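PDB 6BFI: VIN1 from Oscarella pearsei, which binds actin filaments and may take part in cell-cell adhesion, as a sponge member of the vinculin/alpha-catenin family. Local coordinates for residues Leu292-Arg296 and Leu329-Glu333; Asp280-Ser284 and Ala350-Ala354; Glu301-Val305 and Leu423-Ser427; Ser267-Ala272 and Ser426-Asp432. All coordinates share one frame; numbering follows the deposited sequence.

The four contacts illustrate how chemistry follows place in a helical protein. Contacts 1 and 2 are buried and touch each other through V295 and L282, together joining four helices that follow one another in the chain; contact 2 is made of leucine and alanines at close range, whereas contact 1 spans widely separated axes with long side chains and ends in a salt bridge. Contact 3, partly buried, shares helix 289-306 with contact 1 but relies on hydrogen bonds about one serine hydroxyl. Contact 4, at the surface, uses the N-terminal end of the helix whose C-terminal end contact 2 uses, and shares S426 and S427 with contact 3; there, small side chains meet mostly backbone atoms of a turn.

Contact 1 of 4, residues Leu292-Arg296 and Leu329-Glu333; sequences LDAVR and LKELE
L292 and L329 bring their CA atoms to 7.5 Å where the two helical segments run antiparallel, at 168°, with axes 12.1 Å apart. Long side chains bridge the gap. L329 reaches in with both methyls: CD1 crosses V295 CG1 at 3.7 Å, while CD2 slides along the arginine, 3.6 Å from R296 CG and over the centre of one guanidinium face. L292, buried, lies alongside, its CD2 4.2 Å from L329 CG and its CD1 against CG and OE2 of E333.

The outer edge is polar. R296 extends from CG to NE and meets E333 coming from the opposite direction, their planar groups turned 25° apart. R296 NH2 gives a salt-bridge hydrogen bond to the syn side of E333 OE1 at 3.1 Å, in the guanidinium plane but tilted out of that of the carboxylate; NH1 and NH2 add weak bonds to OE2. L329 on the face and E333 at the edge probably limit how the guanidinium can turn. V295 also faces helix 268-283. An apolar seam with a charged pair along its partly exposed edge is typical of antiparallel helix pairs in helical bundles, the architecture on which the vinculin family is built.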
# COMPACT_ATOMS: atom_id res chain seq x y z
N LEU A 292 -6.58 2.23 -30.25
CA LEU A 292 -5.93 1.04 -30.78
C LEU A 292 -4.56 0.82 -30.16
O LEU A 292 -4.14 -0.33 -29.97
CB LEU A 292 -5.83 1.12 -32.30
CG LEU A 292 -7.16 1.11 -33.05
CD1 LEU A 292 -6.95 0.88 -34.54
CD2 LEU A 292 -8.10 0.06 -32.47
N ASP A 293 -3.84 1.90 -29.84
CA ASP A 293 -2.57 1.74 -29.14
C ASP A 293 -2.78 1.11 -27.77
O ASP A 293 -2.06 0.19 -27.37
CB ASP A 293 -1.86 3.09 -29.01
CG ASP A 293 -1.27 3.57 -30.32
OD1 ASP A 293 -0.97 2.72 -31.19
OD2 ASP A 293 -1.10 4.80 -30.50
N ALA A 294 -3.78 1.59 -27.02
CA ALA A 294 -4.09 0.99 -25.73
C ALA A 294 -4.48 -0.48 -25.88
O ALA A 294 -4.06 -1.33 -25.08
CB ALA A 294 -5.20 1.78 -25.04
N VAL A 295 -5.27 -0.80 -26.90
CA VAL A 295 -5.66 -2.19 -27.15
C VAL A 295 -4.43 -3.04 -27.41
O VAL A 295 -4.32 -4.17 -26.91
CB VAL A 295 -6.66 -2.27 -28.32
CG1 VAL A 295 -6.93 -3.71 -28.69
CG2 VAL A 295 -7.96 -1.56 -27.95
N ARG A 296 -3.48 -2.52 -28.20
CA ARG A 296 -2.26 -3.28 -28.48
C ARG A 296 -1.44 -3.48 -27.21
O ARG A 296 -0.82 -4.54 -27.03
CB ARG A 296 -1.45 -2.58 -29.56
CG ARG A 296 -2.07 -2.71 -30.95
CD ARG A 296 -1.17 -2.15 -32.05
NE ARG A 296 -1.55 -2.68 -33.36
CZ ARG A 296 -2.46 -2.12 -34.16
NH1 ARG A 296 -3.09 -1.01 -33.78
NH2 ARG A 296 -2.74 -2.67 -35.33
N LEU A 329 -8.13 -6.03 -35.12
CA LEU A 329 -7.54 -4.70 -35.27
C LEU A 329 -7.17 -4.42 -36.72
O LEU A 329 -7.42 -3.32 -37.23
CB LEU A 329 -6.32 -4.56 -34.36
CG LEU A 329 -6.56 -3.81 -33.05
CD1 LEU A 329 -7.72 -4.42 -32.27
CD2 LEU A 329 -5.29 -3.80 -32.20
N LYS A 330 -6.57 -5.40 -37.40
CA LYS A 330 -6.25 -5.23 -38.81
C LYS A 330 -7.51 -4.99 -39.63
O LYS A 330 -7.52 -4.14 -40.53
CB LYS A 330 -5.49 -6.45 -39.33
CG LYS A 330 -4.19 -6.72 -38.58
CD LYS A 330 -3.82 -8.20 -38.62
CE LYS A 330 -2.68 -8.50 -37.67
NZ LYS A 330 -2.41 -9.97 -37.57
N GLU A 331 -8.59 -5.72 -39.32
CA GLU A 331 -9.85 -5.51 -40.03
C GLU A 331 -10.40 -4.11 -39.79
O GLU A 331 -10.89 -3.46 -40.72
CB GLU A 331 -10.86 -6.58 -39.61
CG GLU A 331 -10.50 -7.99 -40.07
CD GLU A 331 -11.47 -9.04 -39.57
OE1 GLU A 331 -11.67 -9.13 -38.34
OE2 GLU A 331 -12.04 -9.77 -40.40
N LEU A 332 -10.32 -3.63 -38.55
CA LEU A 332 -10.80 -2.29 -38.25
C LEU A 332 -9.98 -1.23 -38.98
O LEU A 332 -10.54 -0.24 -39.48
CB LEU A 332 -10.77 -2.04 -36.74
CG LEU A 332 -11.98 -2.54 -35.95
CD1 LEU A 332 -11.76 -2.34 -34.46
CD2 LEU A 332 -13.25 -1.83 -36.41
N GLU A 333 -8.66 -1.41 -39.04
CA GLU A 333 -7.83 -0.44 -39.74
C GLU A 333 -8.07 -0.46 -41.24
O GLU A 333 -8.01 0.59 -41.89
CB GLU A 333 -6.35 -0.70 -39.42
CG GLU A 333 -5.89 0.00 -38.14
CD GLU A 333 -4.62 -0.60 -37.56
OE1 GLU A 333 -4.31 -1.76 -37.89
OE2 GLU A 333 -3.94 0.10 -36.78

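Contact 2 of 4, residues Asp280-Ser284 and Ala350-Ala354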
# COMPACT_ATOMS: atom_id res chain seq x y z
N ASP A 280 -14.24 0.55 -22.87
CA ASP A 280 -15.28 1.57 -22.97
C ASP A 280 -15.16 2.37 -24.26
O ASP A 280 -16.18 2.73 -24.87
CB ASP A 280 -15.22 2.50 -21.76
CG ASP A 280 -15.91 1.91 -20.54
OD1 ASP A 280 -16.17 0.69 -20.54
OD2 ASP A 280 -16.18 2.66 -19.58
N ALA A 281 -13.94 2.66 -24.70
CA ALA A 281 -13.78 3.39 -25.95
C ALA A 281 -14.14 2.54 -27.15
O ALA A 281 -14.63 3.06 -28.16
CB ALA A 281 -12.35 3.92 -26.08
N LEU A 282 -13.91 1.23 -27.08
CA LEU A 282 -14.30 0.36 -28.19
C LEU A 282 -15.81 0.15 -28.21
O LEU A 282 -16.42 0.12 -29.29
CB LEU A 282 -13.57 -0.98 -28.10
CG LEU A 282 -12.13 -0.99 -28.61
CD1 LEU A 282 -11.50 -2.36 -28.42
CD2 LEU A 282 -12.10 -0.58 -30.08
N ALA A 283 -16.43 -0.00 -27.04
CA ALA A 283 -17.88 -0.20 -26.98
C ALA A 283 -18.63 1.02 -27.49
O ALA A 283 -19.77 0.90 -27.95
CB ALA A 283 -18.30 -0.53 -25.55
N SER A 284 -18.02 2.21 -27.40
CA SER A 284 -18.57 3.38 -28.06
C SER A 284 -18.24 3.31 -29.55
O SER A 284 -18.28 2.23 -30.15
CB SER A 284 -18.02 4.67 -27.44
OG SER A 284 -16.61 4.77 -27.61
N ALA A 350 -15.94 -2.95 -33.64
CA ALA A 350 -15.25 -2.40 -32.47
C ALA A 350 -15.87 -2.90 -31.18
O ALA A 350 -15.15 -3.20 -30.22
CB ALA A 350 -15.28 -0.87 -32.52
N HIS A 351 -17.20 -3.00 -31.13
CA HIS A 351 -17.86 -3.54 -29.95
C HIS A 351 -17.49 -5.00 -29.73
O HIS A 351 -17.26 -5.43 -28.59
CB HIS A 351 -19.38 -3.37 -30.08
CG HIS A 351 -20.14 -3.65 -28.82
ND1 HIS A 351 -20.40 -4.93 -28.39
CD2 HIS A 351 -20.70 -2.82 -27.91
CE1 HIS A 351 -21.08 -4.88 -27.26
NE2 HIS A 351 -21.28 -3.61 -26.95
N ALA A 352 -17.43 -5.78 -30.81
CA ALA A 352 -16.96 -7.16 -30.70
C ALA A 352 -15.53 -7.20 -30.17
O ALA A 352 -15.18 -8.08 -29.36
CB ALA A 352 -17.06 -7.86 -32.05
N ALA A 353 -14.68 -6.27 -30.61
CA ALA A 353 -13.33 -6.19 -30.08
C ALA A 353 -13.35 -5.88 -28.59
O ALA A 353 -12.53 -6.40 -27.83
CB ALA A 353 -12.52 -5.14 -30.83
N ALA A 354 -14.28 -5.03 -28.15
CA ALA A 354 -14.40 -4.73 -26.73
C ALA A 354 -14.75 -5.98 -25.93
O ALA A 354 -14.15 -6.26 -24.89
CB ALA A 354 -15.45 -3.63 -26.51
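L282 enters the contact beside A350, and its side chain spreads over three alanines of the partner helix. CB, at the root of the side chain, is 3.6 Å from A354 CB and also sits against the backbone oxygen of A350. Its first torsion turns CG anti to the carbonyl carbon (chi1 -80°), and the fork beyond divides: CD1 goes to A353 CB at 3.8 Å and CD2 to A350 CB at 4.0 Å. An alanine here would keep the touch at CB but would probably open a gap over A350 and A353, leaving V295 of helix 289-306 short of a neighbour as well.

A283 follows at the closest approach of CA atoms, its own 4.5 Å from that of H351. Alanine methyls allow such proximity: A354 CB packs against A283 N at 3.8 Å. The imidazole of H351 lies with its edge toward A283 O, 3.8 Å from H351 CD2, while its NE2 hydrogen-bonds to the carbonyl oxygen of P625.

S284 leaves helical geometry, and its OG turns back to hydrogen-bond A281 O at 2.7 Å, approaching from above the carbonyl plane, across the end of the helix. The loop carrying L624 and P625 covers A283 from outside, and helix 289-306 touches A281 and L282, so that the C-terminal end of helix 268-283 packs against both that helix and helix 344-375.

Contact 3 of 4, residues Glu301-Val305 and Leu423-Ser427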
# COMPACT_ATOMS: atom_id res chain seq x y z
N GLU A 301 0.13 -7.27 -22.78
CA GLU A 301 -0.02 -7.80 -21.42
C GLU A 301 -0.55 -9.23 -21.46
O GLU A 301 -0.10 -10.08 -20.68
CB GLU A 301 -0.93 -6.89 -20.60
CG GLU A 301 -1.37 -7.47 -19.26
CD GLU A 301 -0.26 -7.51 -18.22
OE1 GLU A 301 0.89 -7.12 -18.53
OE2 GLU A 301 -0.53 -7.93 -17.08
N GLY A 302 -1.49 -9.50 -22.36
CA GLY A 302 -2.00 -10.86 -22.49
C GLY A 302 -0.92 -11.86 -22.86
O GLY A 302 -0.85 -12.95 -22.29
N ARG A 303 -0.06 -11.50 -23.82
CA ARG A 303 1.02 -12.40 -24.21
C ARG A 303 2.08 -12.51 -23.12
O ARG A 303 2.66 -13.59 -22.93
CB ARG A 303 1.64 -11.93 -25.52
CG ARG A 303 0.64 -11.89 -26.67
CD ARG A 303 1.26 -11.39 -27.97
NE ARG A 303 0.26 -11.31 -29.03
CZ ARG A 303 0.49 -10.84 -30.25
NH1 ARG A 303 1.70 -10.41 -30.58
NH2 ARG A 303 -0.49 -10.81 -31.15
N ARG A 304 2.33 -11.42 -22.39
CA ARG A 304 3.26 -11.48 -21.26
C ARG A 304 2.78 -12.47 -20.21
O ARG A 304 3.57 -13.27 -19.70
CB ARG A 304 3.42 -10.09 -20.64
CG ARG A 304 4.54 -10.00 -19.62
CD ARG A 304 4.39 -8.76 -18.74
NE ARG A 304 3.56 -9.02 -17.57
CZ ARG A 304 4.03 -9.42 -16.39
NH1 ARG A 304 5.33 -9.61 -16.22
NH2 ARG A 304 3.20 -9.63 -15.38
N VAL A 305 1.49 -12.43 -19.88
CA VAL A 305 0.95 -13.42 -18.95
C VAL A 305 0.96 -14.81 -19.56
O VAL A 305 1.16 -15.81 -18.86
CB VAL A 305 -0.47 -13.00 -18.50
CG1 VAL A 305 -1.07 -14.05 -17.58
CG2 VAL A 305 -0.42 -11.65 -17.80
N LEU A 423 4.07 -12.12 -9.93
CA LEU A 423 3.16 -12.09 -11.06
C LEU A 423 1.80 -11.53 -10.66
O LEU A 423 1.23 -10.68 -11.36
CB LEU A 423 2.99 -13.50 -11.65
CG LEU A 423 1.96 -13.62 -12.77
CD1 LEU A 423 2.38 -12.80 -13.98
CD2 LEU A 423 1.75 -15.08 -13.16
N VAL A 424 1.27 -11.99 -9.53
CA VAL A 424 -0.01 -11.47 -9.04
C VAL A 424 0.09 -9.98 -8.78
O VAL A 424 -0.82 -9.21 -9.11
CB VAL A 424 -0.45 -12.25 -7.78
CG1 VAL A 424 -1.52 -11.48 -7.03
CG2 VAL A 424 -0.95 -13.63 -8.17
N ALA A 425 1.20 -9.54 -8.18
CA ALA A 425 1.37 -8.12 -7.90
C ALA A 425 1.48 -7.30 -9.18
O ALA A 425 1.11 -6.12 -9.19
CB ALA A 425 2.62 -7.90 -7.04
N SER A 426 1.96 -7.90 -10.27
CA SER A 426 2.15 -7.17 -11.52
C SER A 426 0.94 -7.23 -12.45
O SER A 426 0.83 -6.37 -13.33
CB SER A 426 3.38 -7.69 -12.26
OG SER A 426 4.57 -7.28 -11.62
N SER A 427 0.06 -8.21 -12.29
CA SER A 427 -1.02 -8.40 -13.25
C SER A 427 -2.36 -8.77 -12.61
O SER A 427 -3.28 -9.17 -13.33
CB SER A 427 -0.65 -9.49 -14.27
OG SER A 427 0.56 -9.17 -14.94
O HOH W 1 -3.29 -8.02 -16.06
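S427 OG is held by two hydrogen bonds, one given to E301 OE2 at 2.7 Å and one accepted from R304 NH2, also at 2.7 Å. The arginine bond is fairly straight, with the hydroxyl at the edge of the guanidinium and in its plane; the carboxylate is met on its syn side. Both charged residues leave the same helical face and bend to converge on the serine, E301 at chi2 (72°) and R304 at chi3 (88°). They are tied to one another by a salt bridge whose hydrogen bond, R304 NE to E301 OE1, is weak. A water adds a second link, donating to E301 OE2 at 2.9 Å and to S427 O at 3.0 Å. An alanine in place of S427 would remove the hydroxyl and would probably leave R304 NH2 without its acceptor and E301 OE2 without the serine donor.

Apolar atoms flank the bonds: L423 CD1 lies 3.6 Å from R304 NH2, and V305 CG2 approaches S427. Helices 289-306 and 399-427 are nearly antiparallel at this point (173°). Through V305, helix 289-306 packs on I364, A367 and L368 of helix 344-375, and through E301 on L271 and F275 of helix 268-283, while its polar face meets the end of helix 399-427.

Contact 4 of 4, residues Ser267-Ala272 and Ser426-Asp432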
# COMPACT_ATOMS: atom_id res chain seq x y z
N SER A 267 1.61 0.14 -13.63
CA SER A 267 1.35 -0.75 -12.52
C SER A 267 0.21 -1.70 -12.87
O SER A 267 -0.32 -1.70 -13.99
CB SER A 267 1.02 0.06 -11.26
OG SER A 267 -0.14 0.84 -11.44
N ALA A 268 -0.18 -2.53 -11.91
CA ALA A 268 -1.29 -3.45 -12.13
C ALA A 268 -2.62 -2.70 -12.21
O ALA A 268 -3.45 -2.99 -13.08
CB ALA A 268 -1.34 -4.50 -11.03
N ALA A 269 -2.83 -1.74 -11.31
CA ALA A 269 -4.05 -0.94 -11.36
C ALA A 269 -4.13 -0.10 -12.62
O ALA A 269 -5.23 0.14 -13.14
CB ALA A 269 -4.14 -0.05 -10.12
N SER A 270 -2.98 0.36 -13.13
CA SER A 270 -2.98 1.11 -14.38
C SER A 270 -3.19 0.20 -15.58
O SER A 270 -3.76 0.64 -16.59
CB SER A 270 -1.68 1.90 -14.52
OG SER A 270 -1.57 2.88 -13.51
N LEU A 271 -2.73 -1.05 -15.50
CA LEU A 271 -3.04 -2.01 -16.55
C LEU A 271 -4.53 -2.30 -16.59
O LEU A 271 -5.15 -2.29 -17.67
CB LEU A 271 -2.24 -3.29 -16.35
CG LEU A 271 -0.80 -3.28 -16.87
CD1 LEU A 271 -0.05 -4.51 -16.39
CD2 LEU A 271 -0.80 -3.21 -18.39
N ALA A 272 -5.13 -2.57 -15.43
CA ALA A 272 -6.57 -2.79 -15.37
C ALA A 272 -7.33 -1.58 -15.88
O ALA A 272 -8.28 -1.71 -16.67
CB ALA A 272 -6.99 -3.13 -13.94
N SER A 426 1.96 -7.90 -10.27
CA SER A 426 2.15 -7.17 -11.52
C SER A 426 0.94 -7.23 -12.45
O SER A 426 0.83 -6.37 -13.33
CB SER A 426 3.38 -7.69 -12.26
OG SER A 426 4.57 -7.28 -11.62
N SER A 427 0.06 -8.21 -12.29
CA SER A 427 -1.02 -8.40 -13.25
C SER A 427 -2.36 -8.77 -12.61
O SER A 427 -3.28 -9.17 -13.33
CB SER A 427 -0.65 -9.49 -14.27
OG SER A 427 0.56 -9.17 -14.94
N GLY A 428 -2.50 -8.64 -11.30
CA GLY A 428 -3.72 -9.04 -10.64
C GLY A 428 -4.77 -7.97 -10.48
O GLY A 428 -5.78 -8.21 -9.82
N GLY A 429 -4.56 -6.79 -11.06
CA GLY A 429 -5.52 -5.72 -10.91
C GLY A 429 -5.67 -5.19 -9.51
O GLY A 429 -6.72 -4.64 -9.18
N CYS A 430 -4.64 -5.33 -8.67
CA CYS A 430 -4.70 -4.82 -7.31
C CYS A 430 -4.20 -3.38 -7.26
O CYS A 430 -3.47 -2.92 -8.14
CB CYS A 430 -3.87 -5.70 -6.37
SG CYS A 430 -2.15 -5.93 -6.87
N SER A 431 -4.61 -2.67 -6.21
CA SER A 431 -4.16 -1.30 -6.02
C SER A 431 -2.66 -1.27 -5.76
O SER A 431 -2.02 -2.29 -5.47
CB SER A 431 -4.91 -0.64 -4.87
OG SER A 431 -4.53 -1.20 -3.62
N ASP A 432 -2.08 -0.07 -5.87
CA ASP A 432 -0.64 0.09 -5.71
C ASP A 432 -0.19 -0.24 -4.30
O ASP A 432 0.93 -0.72 -4.10
CB ASP A 432 -0.24 1.52 -6.08
CG ASP A 432 -0.60 1.89 -7.50
OD1 ASP A 432 -0.37 1.06 -8.41
OD2 ASP A 432 -1.14 3.00 -7.71
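The carboxylate of D432 is the sole flat side-chain group in the two segments, and S267 meets it at one oxygen: S267 OG is 3.0 Å from D432 OD1, with S267 CB also close to that oxygen. This hydrogen bond is not settled, because the single hydroxyl proton could instead go to S270 OG, 3.2 Å from S267 OG. The torsion of S267 (chi1 62°) sets OG between the backbone nitrogen and the carbonyl carbon, where it can face both partners.

The other flat groups are peptides, and small side chains of 267-272 rest among them. A268 is the centre of the contact. Its methyl points into the turn and has backbone on several sides: S426 O at 3.7 Å from A268 CB, the amide nitrogen of G429 at 4.0 Å, and C430 O at 3.9 Å. L271 CD1 joins it at S426 O, and A269 CB lies 3.6 Å from C430 O. A272 CB touches G429 CA at 4.2 Å. The chain turns at G429 with a positive phi of 66°, a conformation glycine adopts easily.

The S427 hydroxyl is taken up by E301 and R304 of helix 289-306. S267 and S431 both occupy N-cap positions, the first of helix 268-283 and the second of helix 432-449. The whole is the N-terminus of helix 268-283 seated on the glycine-containing turn that links helices 399-427 and 432-449, a contact between parts of an all-helical fold distant in sequence.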